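Local coordinates for SusD-like protein BACOVA_02651 (Bacteroides ovatus, PDB 5E75) that binds polysaccharide at the surface of the cell and probably captures xyloglucan before its transport into the periplasm for degradation, at residues Ala120-Leu125 / Ala188-Ala193; Asp153-Ile158 / Ser195-Gly200; Gly223-Thr228 / Phe387-Glu392; Glu231-Tyr236 / Ile357-Asp362. All coordinates share one frame; numbering follows the deposited sequence.

Contact 1. Residues Ala120-Leu125 / Ala188-Ala193. With EDO (1,2-ethanediol), chain C.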
# COMPACT_ATOMS: atom_id res chain seq x y z
N ALA A 120 9.47 6.35 1.70
CA ALA A 120 8.90 6.99 2.87
C ALA A 120 8.36 8.38 2.54
O ALA A 120 7.24 8.70 2.90
CB ALA A 120 9.92 7.04 4.00
N TYR A 121 9.16 9.19 1.85
CA TYR A 121 8.71 10.52 1.49
C TYR A 121 7.54 10.47 0.51
O TYR A 121 6.65 11.31 0.57
CB TYR A 121 9.85 11.41 0.96
CG TYR A 121 10.64 12.07 2.06
CD1 TYR A 121 10.03 12.95 2.94
CD2 TYR A 121 11.99 11.81 2.25
CE1 TYR A 121 10.72 13.55 3.96
CE2 TYR A 121 12.69 12.42 3.27
CZ TYR A 121 12.06 13.29 4.13
OH TYR A 121 12.77 13.90 5.16
N PHE A 122 7.51 9.49 -0.39
CA PHE A 122 6.40 9.40 -1.35
C PHE A 122 5.10 9.03 -0.64
O PHE A 122 4.03 9.55 -1.00
CB PHE A 122 6.76 8.42 -2.47
CG PHE A 122 5.79 8.42 -3.66
CD1 PHE A 122 5.23 9.57 -4.19
CD2 PHE A 122 5.51 7.23 -4.29
CE1 PHE A 122 4.39 9.51 -5.29
CE2 PHE A 122 4.67 7.17 -5.39
CZ PHE A 122 4.12 8.30 -5.88
N TYR A 123 5.15 8.16 0.37
CA TYR A 123 3.97 7.94 1.19
C TYR A 123 3.55 9.23 1.91
O TYR A 123 2.38 9.63 1.89
CB TYR A 123 4.21 6.85 2.23
CG TYR A 123 4.24 5.42 1.70
CD1 TYR A 123 3.22 4.90 0.92
CD2 TYR A 123 5.30 4.57 2.03
CE1 TYR A 123 3.25 3.61 0.49
CE2 TYR A 123 5.34 3.26 1.60
CZ TYR A 123 4.31 2.78 0.83
OH TYR A 123 4.31 1.47 0.37
N MET A 124 4.50 9.89 2.57
CA MET A 124 4.18 11.11 3.33
C MET A 124 3.57 12.21 2.47
O MET A 124 2.66 12.93 2.90
CB MET A 124 5.41 11.65 4.04
CG MET A 124 5.83 10.78 5.21
SD MET A 124 6.86 11.62 6.42
CE MET A 124 8.42 11.34 5.69
N LEU A 125 4.06 12.32 1.24
CA LEU A 125 3.58 13.33 0.29
C LEU A 125 2.08 13.15 0.00
O LEU A 125 1.38 14.12 -0.28
CB LEU A 125 4.39 13.20 -0.99
CG LEU A 125 4.05 14.14 -2.16
CD1 LEU A 125 4.19 15.61 -1.77
CD2 LEU A 125 4.95 13.85 -3.33
N ALA A 188 8.54 5.43 -12.01
CA ALA A 188 7.44 5.57 -12.95
C ALA A 188 6.18 6.06 -12.23
O ALA A 188 5.47 6.95 -12.73
CB ALA A 188 7.18 4.26 -13.65
N LYS A 189 5.91 5.48 -11.06
CA LYS A 189 4.74 5.87 -10.27
C LYS A 189 4.84 7.33 -9.82
O LYS A 189 3.85 8.05 -9.79
CB LYS A 189 4.56 4.96 -9.04
CG LYS A 189 4.19 3.53 -9.38
CD LYS A 189 3.96 2.72 -8.13
CE LYS A 189 2.82 3.25 -7.29
NZ LYS A 189 2.47 2.27 -6.21
N VAL A 190 6.04 7.75 -9.45
CA VAL A 190 6.27 9.12 -8.99
C VAL A 190 6.06 10.13 -10.14
O VAL A 190 5.37 11.14 -9.95
CB VAL A 190 7.68 9.25 -8.35
CG1 VAL A 190 7.99 10.70 -8.04
CG2 VAL A 190 7.75 8.43 -7.08
N TYR A 191 6.63 9.86 -11.31
CA TYR A 191 6.42 10.75 -12.45
C TYR A 191 4.94 10.80 -12.84
O TYR A 191 4.40 11.88 -13.13
CB TYR A 191 7.27 10.33 -13.64
CG TYR A 191 8.69 10.84 -13.59
CD1 TYR A 191 8.96 12.21 -13.54
CD2 TYR A 191 9.76 9.97 -13.60
CE1 TYR A 191 10.25 12.69 -13.50
CE2 TYR A 191 11.07 10.45 -13.58
CZ TYR A 191 11.29 11.81 -13.51
OH TYR A 191 12.59 12.30 -13.49
N LEU A 192 4.26 9.66 -12.84
CA LEU A 192 2.83 9.67 -13.14
C LEU A 192 2.07 10.50 -12.11
O LEU A 192 1.18 11.31 -12.47
CB LEU A 192 2.25 8.26 -13.23
CG LEU A 192 0.75 8.16 -13.52
CD1 LEU A 192 0.39 8.79 -14.87
CD2 LEU A 192 0.31 6.71 -13.45
N ALA A 193 2.41 10.34 -10.83
CA ALA A 193 1.75 11.10 -9.78
C ALA A 193 2.01 12.60 -9.91
O ALA A 193 1.13 13.41 -9.67
CB ALA A 193 2.20 10.61 -8.38
C1 EDO C . 5.45 3.72 -3.54
O1 EDO C . 4.03 3.69 -3.67
C2 EDO C . 5.86 3.73 -2.08
O2 EDO C . 5.88 5.06 -1.55

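Contact 2. Residues Asp153-Ile158 / Ser195-Gly200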
# COMPACT_ATOMS: atom_id res chain seq x y z
N ASP A 153 9.20 20.43 -3.82
CA ASP A 153 10.51 20.07 -3.30
C ASP A 153 10.54 18.58 -2.95
O ASP A 153 11.54 17.90 -3.20
CB ASP A 153 10.85 20.83 -2.00
CG ASP A 153 11.01 22.33 -2.19
OD1 ASP A 153 11.82 22.77 -3.03
OD2 ASP A 153 10.36 23.07 -1.42
N VAL A 154 9.46 18.10 -2.32
CA VAL A 154 9.38 16.72 -1.87
C VAL A 154 9.44 15.81 -3.09
O VAL A 154 10.22 14.85 -3.12
CB VAL A 154 8.13 16.46 -1.01
CG1 VAL A 154 8.08 15.00 -0.56
CG2 VAL A 154 8.16 17.35 0.23
N PHE A 155 8.70 16.15 -4.15
CA PHE A 155 8.79 15.39 -5.39
C PHE A 155 10.22 15.33 -5.92
O PHE A 155 10.70 14.27 -6.31
CB PHE A 155 7.90 15.98 -6.48
CG PHE A 155 6.51 15.40 -6.56
CD1 PHE A 155 6.30 14.08 -6.94
CD2 PHE A 155 5.40 16.20 -6.34
CE1 PHE A 155 5.02 13.56 -7.05
CE2 PHE A 155 4.12 15.68 -6.46
CZ PHE A 155 3.94 14.37 -6.81
N GLN A 156 10.90 16.47 -5.99
CA GLN A 156 12.25 16.48 -6.54
C GLN A 156 13.21 15.66 -5.68
O GLN A 156 14.08 14.97 -6.20
CB GLN A 156 12.74 17.92 -6.69
CG GLN A 156 14.09 18.03 -7.37
CD GLN A 156 14.02 17.63 -8.82
OE1 GLN A 156 13.22 18.17 -9.59
NE2 GLN A 156 14.83 16.67 -9.22
N PHE A 157 13.04 15.71 -4.36
CA PHE A 157 13.90 14.97 -3.43
C PHE A 157 13.73 13.47 -3.67
O PHE A 157 14.69 12.70 -3.73
CB PHE A 157 13.52 15.39 -2.00
CG PHE A 157 14.43 14.87 -0.93
CD1 PHE A 157 14.26 13.60 -0.41
CD2 PHE A 157 15.43 15.68 -0.42
CE1 PHE A 157 15.10 13.13 0.59
CE2 PHE A 157 16.26 15.22 0.57
CZ PHE A 157 16.10 13.94 1.09
N ILE A 158 12.47 13.04 -3.80
CA ILE A 158 12.15 11.65 -4.10
C ILE A 158 12.77 11.21 -5.43
O ILE A 158 13.41 10.17 -5.52
CB ILE A 158 10.62 11.47 -4.16
CG1 ILE A 158 9.99 11.59 -2.77
CG2 ILE A 158 10.23 10.13 -4.76
CD1 ILE A 158 8.49 11.89 -2.80
N SER A 195 2.66 14.22 -12.69
CA SER A 195 2.25 14.76 -13.99
C SER A 195 1.02 15.66 -13.87
O SER A 195 0.99 16.73 -14.47
CB SER A 195 2.01 13.65 -15.01
OG SER A 195 0.88 12.86 -14.70
N GLY A 196 0.02 15.25 -13.09
CA GLY A 196 -1.20 16.03 -12.96
C GLY A 196 -1.34 16.80 -11.66
O GLY A 196 -2.38 17.40 -11.40
N TRP A 197 -0.30 16.77 -10.83
CA TRP A 197 -0.42 17.23 -9.45
C TRP A 197 -0.53 18.74 -9.37
O TRP A 197 0.41 19.45 -9.67
CB TRP A 197 0.79 16.72 -8.67
CG TRP A 197 0.82 16.93 -7.17
CD1 TRP A 197 1.16 18.08 -6.51
CD2 TRP A 197 0.62 15.93 -6.16
NE1 TRP A 197 1.16 17.86 -5.15
CE2 TRP A 197 0.83 16.55 -4.91
CE3 TRP A 197 0.30 14.58 -6.19
CZ2 TRP A 197 0.70 15.86 -3.71
CZ3 TRP A 197 0.16 13.89 -4.98
CH2 TRP A 197 0.38 14.54 -3.76
N ASN A 198 -1.70 19.23 -8.95
CA ASN A 198 -1.98 20.67 -8.92
C ASN A 198 -1.74 21.32 -10.28
O ASN A 198 -1.23 22.43 -10.36
CB ASN A 198 -1.11 21.41 -7.87
CG ASN A 198 -1.59 21.26 -6.44
OD1 ASN A 198 -2.78 21.11 -6.16
ND2 ASN A 198 -0.65 21.34 -5.49
N ASN A 199 -2.08 20.61 -11.36
CA ASN A 199 -1.74 21.07 -12.71
C ASN A 199 -2.96 21.43 -13.57
O ASN A 199 -2.92 21.28 -14.81
CB ASN A 199 -0.89 20.01 -13.41
CG ASN A 199 -0.11 20.57 -14.58
OD1 ASN A 199 0.47 21.66 -14.50
ND2 ASN A 199 -0.08 19.82 -15.67
N GLY A 200 -4.04 21.84 -12.93
CA GLY A 200 -5.17 22.42 -13.64
C GLY A 200 -6.01 21.45 -14.45
O GLY A 200 -6.76 21.88 -15.33

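Contact 3. Residues Gly223-Thr228 / Phe387-Glu392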
# COMPACT_ATOMS: atom_id res chain seq x y z
N GLY A 223 12.35 -9.29 -17.53
CA GLY A 223 12.32 -10.74 -17.53
C GLY A 223 11.44 -11.30 -16.42
O GLY A 223 11.39 -12.51 -16.22
N LEU A 224 10.74 -10.41 -15.70
CA LEU A 224 9.85 -10.81 -14.62
C LEU A 224 8.44 -10.95 -15.16
O LEU A 224 8.07 -10.29 -16.13
CB LEU A 224 9.88 -9.75 -13.52
CG LEU A 224 11.25 -9.44 -12.92
CD1 LEU A 224 11.17 -8.25 -11.98
CD2 LEU A 224 11.79 -10.66 -12.22
N ASP A 225 7.67 -11.81 -14.52
CA ASP A 225 6.27 -11.97 -14.91
C ASP A 225 5.38 -11.98 -13.69
O ASP A 225 5.83 -12.17 -12.56
CB ASP A 225 6.08 -13.26 -15.71
CG ASP A 225 4.85 -13.22 -16.65
OD1 ASP A 225 4.13 -12.19 -16.73
OD2 ASP A 225 4.64 -14.24 -17.33
N LEU A 226 4.09 -11.77 -13.92
CA LEU A 226 3.09 -11.94 -12.88
C LEU A 226 3.01 -13.40 -12.43
O LEU A 226 3.12 -14.31 -13.26
CB LEU A 226 1.71 -11.52 -13.37
CG LEU A 226 1.59 -10.11 -13.95
CD1 LEU A 226 0.17 -9.89 -14.36
CD2 LEU A 226 2.01 -9.06 -12.95
N MET A 227 2.82 -13.64 -11.14
CA MET A 227 2.51 -15.00 -10.68
C MET A 227 1.24 -15.49 -11.40
O MET A 227 0.29 -14.74 -11.62
CB MET A 227 2.31 -15.07 -9.17
CG MET A 227 3.56 -14.78 -8.35
SD MET A 227 3.43 -15.45 -6.67
CE MET A 227 3.87 -17.17 -6.94
N THR A 228 1.22 -16.77 -11.76
CA THR A 228 0.10 -17.35 -12.49
C THR A 228 -1.21 -17.24 -11.71
O THR A 228 -2.27 -16.93 -12.28
CB THR A 228 0.38 -18.83 -12.81
OG1 THR A 228 1.55 -18.91 -13.64
CG2 THR A 228 -0.79 -19.47 -13.53
N PHE A 387 -2.12 -3.68 -19.11
CA PHE A 387 -3.37 -3.63 -18.37
C PHE A 387 -4.09 -4.97 -18.51
O PHE A 387 -4.56 -5.57 -17.52
CB PHE A 387 -4.26 -2.48 -18.89
CG PHE A 387 -5.62 -2.43 -18.26
CD1 PHE A 387 -6.66 -3.22 -18.74
CD2 PHE A 387 -5.89 -1.57 -17.21
CE1 PHE A 387 -7.91 -3.17 -18.17
CE2 PHE A 387 -7.16 -1.52 -16.64
CZ PHE A 387 -8.16 -2.33 -17.11
N ASN A 388 -4.15 -5.46 -19.74
CA ASN A 388 -4.87 -6.69 -20.01
C ASN A 388 -4.19 -7.94 -19.48
O ASN A 388 -4.86 -8.96 -19.26
CB ASN A 388 -5.25 -6.79 -21.50
CG ASN A 388 -6.49 -5.99 -21.82
OD1 ASN A 388 -7.40 -5.87 -21.00
ND2 ASN A 388 -6.53 -5.44 -23.02
N ARG A 389 -2.88 -7.88 -19.22
CA ARG A 389 -2.20 -8.98 -18.55
C ARG A 389 -2.72 -9.11 -17.11
O ARG A 389 -2.84 -10.22 -16.60
CB ARG A 389 -0.68 -8.78 -18.53
CG ARG A 389 0.02 -9.09 -19.86
CD ARG A 389 0.07 -10.59 -20.15
NE ARG A 389 0.84 -11.25 -19.10
CZ ARG A 389 0.37 -12.16 -18.24
NH1 ARG A 389 -0.87 -12.62 -18.31
NH2 ARG A 389 1.19 -12.64 -17.31
N VAL A 390 -3.01 -7.98 -16.47
CA VAL A 390 -3.56 -8.01 -15.11
C VAL A 390 -4.96 -8.65 -15.13
O VAL A 390 -5.31 -9.49 -14.28
CB VAL A 390 -3.56 -6.61 -14.48
CG1 VAL A 390 -4.19 -6.65 -13.09
CG2 VAL A 390 -2.14 -6.05 -14.39
N ARG A 391 -5.78 -8.26 -16.10
CA ARG A 391 -7.10 -8.87 -16.30
C ARG A 391 -6.98 -10.38 -16.54
O ARG A 391 -7.72 -11.19 -15.95
CB ARG A 391 -7.79 -8.25 -17.52
CG ARG A 391 -7.97 -6.73 -17.49
CD ARG A 391 -9.15 -6.29 -16.67
NE ARG A 391 -10.43 -6.77 -17.20
CZ ARG A 391 -11.61 -6.48 -16.65
NH1 ARG A 391 -11.68 -5.68 -15.60
NH2 ARG A 391 -12.73 -6.96 -17.18
N GLU A 392 -6.09 -10.74 -17.45
CA GLU A 392 -5.88 -12.13 -17.84
C GLU A 392 -5.45 -12.98 -16.64
O GLU A 392 -5.91 -14.10 -16.45
CB GLU A 392 -4.83 -12.21 -18.94
CG GLU A 392 -4.56 -13.58 -19.51
CD GLU A 392 -3.67 -13.48 -20.72
OE1 GLU A 392 -2.61 -12.82 -20.63
OE2 GLU A 392 -4.06 -14.01 -21.79
O HOH W 1 3.56 -10.44 -18.82
O HOH W 2 1.29 -14.84 -15.36

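Contact 4. Residues Glu231-Tyr236 / Ile357-Asp362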
# COMPACT_ATOMS: atom_id res chain seq x y z
N GLU A 231 -3.86 -15.73 -5.92
CA GLU A 231 -3.87 -16.15 -4.52
C GLU A 231 -2.48 -16.48 -3.99
O GLU A 231 -2.22 -16.36 -2.79
CB GLU A 231 -4.82 -17.36 -4.30
CG GLU A 231 -4.33 -18.66 -4.95
CD GLU A 231 -5.17 -19.88 -4.60
OE1 GLU A 231 -6.40 -19.82 -4.81
OE2 GLU A 231 -4.60 -20.91 -4.14
N ASP A 232 -1.59 -16.91 -4.88
CA ASP A 232 -0.26 -17.32 -4.47
C ASP A 232 0.59 -16.16 -3.96
O ASP A 232 1.52 -16.37 -3.19
CB ASP A 232 0.48 -18.03 -5.61
CG ASP A 232 -0.04 -19.44 -5.87
OD1 ASP A 232 -0.75 -20.00 -5.02
OD2 ASP A 232 0.29 -20.00 -6.93
N LEU A 233 0.25 -14.93 -4.36
CA LEU A 233 1.01 -13.76 -3.93
C LEU A 233 0.93 -13.55 -2.42
O LEU A 233 1.79 -12.89 -1.84
CB LEU A 233 0.45 -12.50 -4.61
CG LEU A 233 0.71 -12.34 -6.09
CD1 LEU A 233 -0.24 -11.29 -6.67
CD2 LEU A 233 2.17 -11.99 -6.36
N PHE A 234 -0.09 -14.10 -1.79
CA PHE A 234 -0.42 -13.77 -0.40
C PHE A 234 -0.29 -14.97 0.51
O PHE A 234 -0.96 -15.07 1.54
CB PHE A 234 -1.81 -13.11 -0.37
CG PHE A 234 -1.96 -12.06 -1.43
CD1 PHE A 234 -1.31 -10.83 -1.30
CD2 PHE A 234 -2.68 -12.32 -2.57
CE1 PHE A 234 -1.41 -9.88 -2.30
CE2 PHE A 234 -2.77 -11.35 -3.58
CZ PHE A 234 -2.15 -10.14 -3.43
N LYS A 235 0.64 -15.85 0.13
CA LYS A 235 1.03 -17.01 0.93
C LYS A 235 2.50 -16.86 1.30
O LYS A 235 3.32 -16.43 0.48
CB LYS A 235 0.84 -18.29 0.13
CG LYS A 235 -0.59 -18.53 -0.28
CD LYS A 235 -0.72 -19.75 -1.19
CE LYS A 235 -2.10 -19.84 -1.82
NZ LYS A 235 -2.20 -20.96 -2.78
N TYR A 236 2.83 -17.20 2.54
CA TYR A 236 4.18 -17.02 3.06
C TYR A 236 5.26 -17.78 2.26
O TYR A 236 6.37 -17.28 2.09
CB TYR A 236 4.21 -17.39 4.55
CG TYR A 236 5.43 -18.16 5.00
CD1 TYR A 236 6.59 -17.51 5.34
CD2 TYR A 236 5.39 -19.55 5.09
CE1 TYR A 236 7.71 -18.24 5.75
CE2 TYR A 236 6.47 -20.27 5.48
CZ TYR A 236 7.63 -19.62 5.82
OH TYR A 236 8.70 -20.38 6.22
N ILE A 357 5.44 -3.42 -0.92
CA ILE A 357 5.57 -2.01 -1.24
C ILE A 357 5.31 -1.80 -2.73
O ILE A 357 4.60 -0.88 -3.12
CB ILE A 357 6.95 -1.45 -0.82
CG1 ILE A 357 7.07 -1.47 0.71
CG2 ILE A 357 7.17 -0.03 -1.36
CD1 ILE A 357 8.47 -1.14 1.25
N LEU A 358 5.88 -2.68 -3.57
CA LEU A 358 5.64 -2.64 -5.01
C LEU A 358 5.56 -4.04 -5.63
O LEU A 358 6.50 -4.83 -5.50
CB LEU A 358 6.75 -1.86 -5.72
CG LEU A 358 6.57 -1.67 -7.23
CD1 LEU A 358 5.39 -0.74 -7.52
CD2 LEU A 358 7.85 -1.14 -7.86
N ARG A 359 4.44 -4.33 -6.30
CA ARG A 359 4.31 -5.52 -7.14
C ARG A 359 4.42 -5.17 -8.62
O ARG A 359 4.05 -4.07 -9.05
CB ARG A 359 2.96 -6.20 -6.89
CG ARG A 359 2.88 -6.92 -5.58
CD ARG A 359 1.76 -7.93 -5.53
NE ARG A 359 0.40 -7.40 -5.37
CZ ARG A 359 -0.54 -7.41 -6.30
NH1 ARG A 359 -0.27 -7.76 -7.56
NH2 ARG A 359 -1.77 -7.04 -5.98
N LEU A 360 4.84 -6.14 -9.43
CA LEU A 360 4.92 -5.94 -10.87
C LEU A 360 3.57 -5.52 -11.48
O LEU A 360 3.55 -4.70 -12.40
CB LEU A 360 5.48 -7.20 -11.54
CG LEU A 360 5.76 -7.11 -13.04
CD1 LEU A 360 6.88 -6.14 -13.36
CD2 LEU A 360 6.07 -8.50 -13.56
N ALA A 361 2.46 -6.04 -10.96
CA ALA A 361 1.16 -5.65 -11.52
C ALA A 361 0.92 -4.15 -11.39
O ALA A 361 0.22 -3.58 -12.22
CB ALA A 361 0.05 -6.40 -10.85
N ASP A 362 1.46 -3.53 -10.35
CA ASP A 362 1.36 -2.07 -10.18
C ASP A 362 2.05 -1.37 -11.35
O ASP A 362 1.55 -0.38 -11.90
CB ASP A 362 2.00 -1.71 -8.84
CG ASP A 362 1.59 -0.37 -8.30
OD1 ASP A 362 1.23 0.53 -9.07
OD2 ASP A 362 1.64 -0.22 -7.07

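Contact 1. Residues Ala120-Leu125 / Ala188-Ala193
Phe-122 is the residue of 120-125 that makes this contact, reaching from helix 103-125 to Val-190, Ala-193 and the backbone of Lys-189 on helix 180-195. Its CB lies 3.6 Å from O2 of a bound 1,2-ethanediol, probably a guest from the crystallisation liquor. With CG anti to the backbone N (chi1 -170°), the ring is carried across to helix 180-195. CG and CD1 both lie under the Val-190 CG2 methyl. CD2 stays beside the diol, 3.5 Å from O2. Further out, CE2 comes within 3.7 Å of Val-190 CG2. That methyl makes a CH-pi contact, 3.6 Å from the centroid of the Phe-122 ring and only 6° off its normal. At the tip, CZ is met near the ring plane by Ala-193 CB at 3.9 Å, while CE1 touches the same methyl.

The two segments run nearly side by side, their directions 28° apart and their axes 11.9 Å apart at closest approach. One large ring thus spans the distance between two helices of the SusD family's mainly helical scaffold, whose sequence families belong to the TPR clan. Ile-158 of helix 151-168 covers Val-190 as well, and Arg-126 makes a cation-pi contact with Phe-122.

The diol lies beside this packing, against Phe-122 and Tyr-123. Its O2 sits over the centre of one face of the Tyr-123 ring; the diol is also hydrogen-bonded to Cys-119 O and Arg-126 NH2. Lys-189, bent at its third torsion, gives the diol a weak hydrogen bond from NZ to O1 (3.3 Å), but its stronger partner is Asp-362, in a salt bridge.

Contact 2. Residues Asp153-Ile158 / Ser195-Gly200
A T-shaped aromatic pair, Phe-155 against Trp-197, ties helix 151-168 to the loop that follows helix 180-195, within the helical part of this SusD-family protein. The phenyl ring is the edge and the indole the face. Their planes stand at 88°, and the centroids of the Phe-155 ring and the five-membered ring of Trp-197 are 4.9 Å apart. Phe-155 leads with CE2, which lies 3.5 Å from Trp-197 CD2, on the bond shared by the two indole rings, and 3.6 Å from Trp-197 CG. Beside it, Phe-155 CZ lies at the rim beside the CD2-CE3 bond, 3.7 Å from Trp-197 CE3. Two neighbouring C-H groups therefore point toward the indole face, offset to its rim, which is the favourable electrostatics of such a pair.

The loop contributes its own geometry. Gly-196 to Asn-199 form a type II beta turn, closed by a 3.2 Å bond from Asn-199 N to Gly-196 O, and Trp-197 and Asn-198 are its two central residues. Trp-197 CG is anti to the backbone N (chi1 -173°), and this extends the indole from the turn toward the helix. Its NE1 is satisfied by Glu-151 OE1, a bond that probably helps to fix the rotation of the ring. Thr-427 and Arg-430 of helix 421-431 touch the indole too, and a magnesium ion lies about 6 Å from the side chain. A buried indole anchored at its N-H and met on one face by a phenyl edge makes a T-shaped (edge-to-face) aromatic pair, here joining helix 151-168 to a type II beta turn in the helical SusD fold.

Contact 3. Residues Gly223-Thr228 / Phe387-Glu392
Arg-389 and Leu-226 meet on the packed side of this contact, whereas Asp-225 and two waters make up its wetter side. Leu-226 CD1 reaches helix 382-393 beside its backbone, 3.8 Å from Arg-389 O, and brushes Val-390 CG2 more loosely at 4.5 Å. The same methyl lies loosely over one face of the Arg-389 guanidinium. Tyr-364 of helix 360-372 touches both Leu-226 and Asp-225.

At the guanidinium edge the chemistry changes. Arg-389 folds back at its second and third torsions, and NH2 donates to Asp-225 OD1 at 3.0 Å with an N-H...O angle of 161°. The carboxylate oxygen lies in the guanidinium plane and is met on its syn side, but 29° out of the carboxylate plane. This bridge links the loop between helix 205-221 and strand 244-248 to helix 382-393. Within the helix, Glu-392 OE1 accepts from Arg-389 NH1 at 2.9 Å, which extends the bridge to a three-residue salt-bridge network.

Two waters complete the polar side. One molecule donates to Asp-225 OD1 (2.8 Å) and accepts from Arg-389 NE; a second donates to Leu-226 O and accepts from Arg-389 NH2 at 2.9 Å.

Contact 4. Residues Glu231-Tyr236 / Ile357-Asp362
Leu-233 and Phe-234 close on Arg-359, the N-cap residue of helix 360-372, where strand 355-359 ends just after a classic beta bulge: Ile-357 and Leu-358 both face Leu-246 of the antiparallel partner strand.

The apolar contacts are made against a charged group. Leu-233 CD1 lies over one face of the guanidinium, offset toward its rim and 3.6 Å from Arg-359 NH1. Phe-234 comes from another direction, its CZ 4.0 Å from Arg-359 NH2, with that nitrogen near the plane of the ring. Ring and guanidinium are turned 85° apart, so they do not stack as in a cation-pi pair.

Ionic interactions then hold the guanidinium in place. Arg-359 NH2 is bound by Glu-418, and NH1 by Glu-243 and Glu-414; this cluster of acids probably offsets the cost of burying the positive charge. On the other side of the loop, Lys-235 NZ bridges Glu-231 OE2 and Asp-232 OD1, each at 2.8 Å, in a separate salt-bridge network that ties residues of this loop together.

Within the loop, the two hydrophobic residues also pack on each other: Leu-233 CB sits 3.5 Å above the plane of the Phe-234 ring, over its centre.

Contacts 1, 2 and 4 are buried, while contact 3 is only partly so, and it alone joins its segments through a salt bridge and waters. Contacts 1 and 2 both draw on the region around helix 180-195 and rest on aromatic rings; they touch where Leu-125 CD2 meets Phe-155 CZ and Ile-158 CD1 approaches the backbone of Phe-122. Contacts 3 and 4 share the long loop before strand 244-248, and contact 4 is nested within the chain loop that contact 3 closes. Each has a leucine over an arginine, closely over a buried one in contact 4, more loosely over a partly exposed one in contact 3. Tyr-123 packing on Ile-357 helps join contact 1 to contact 4.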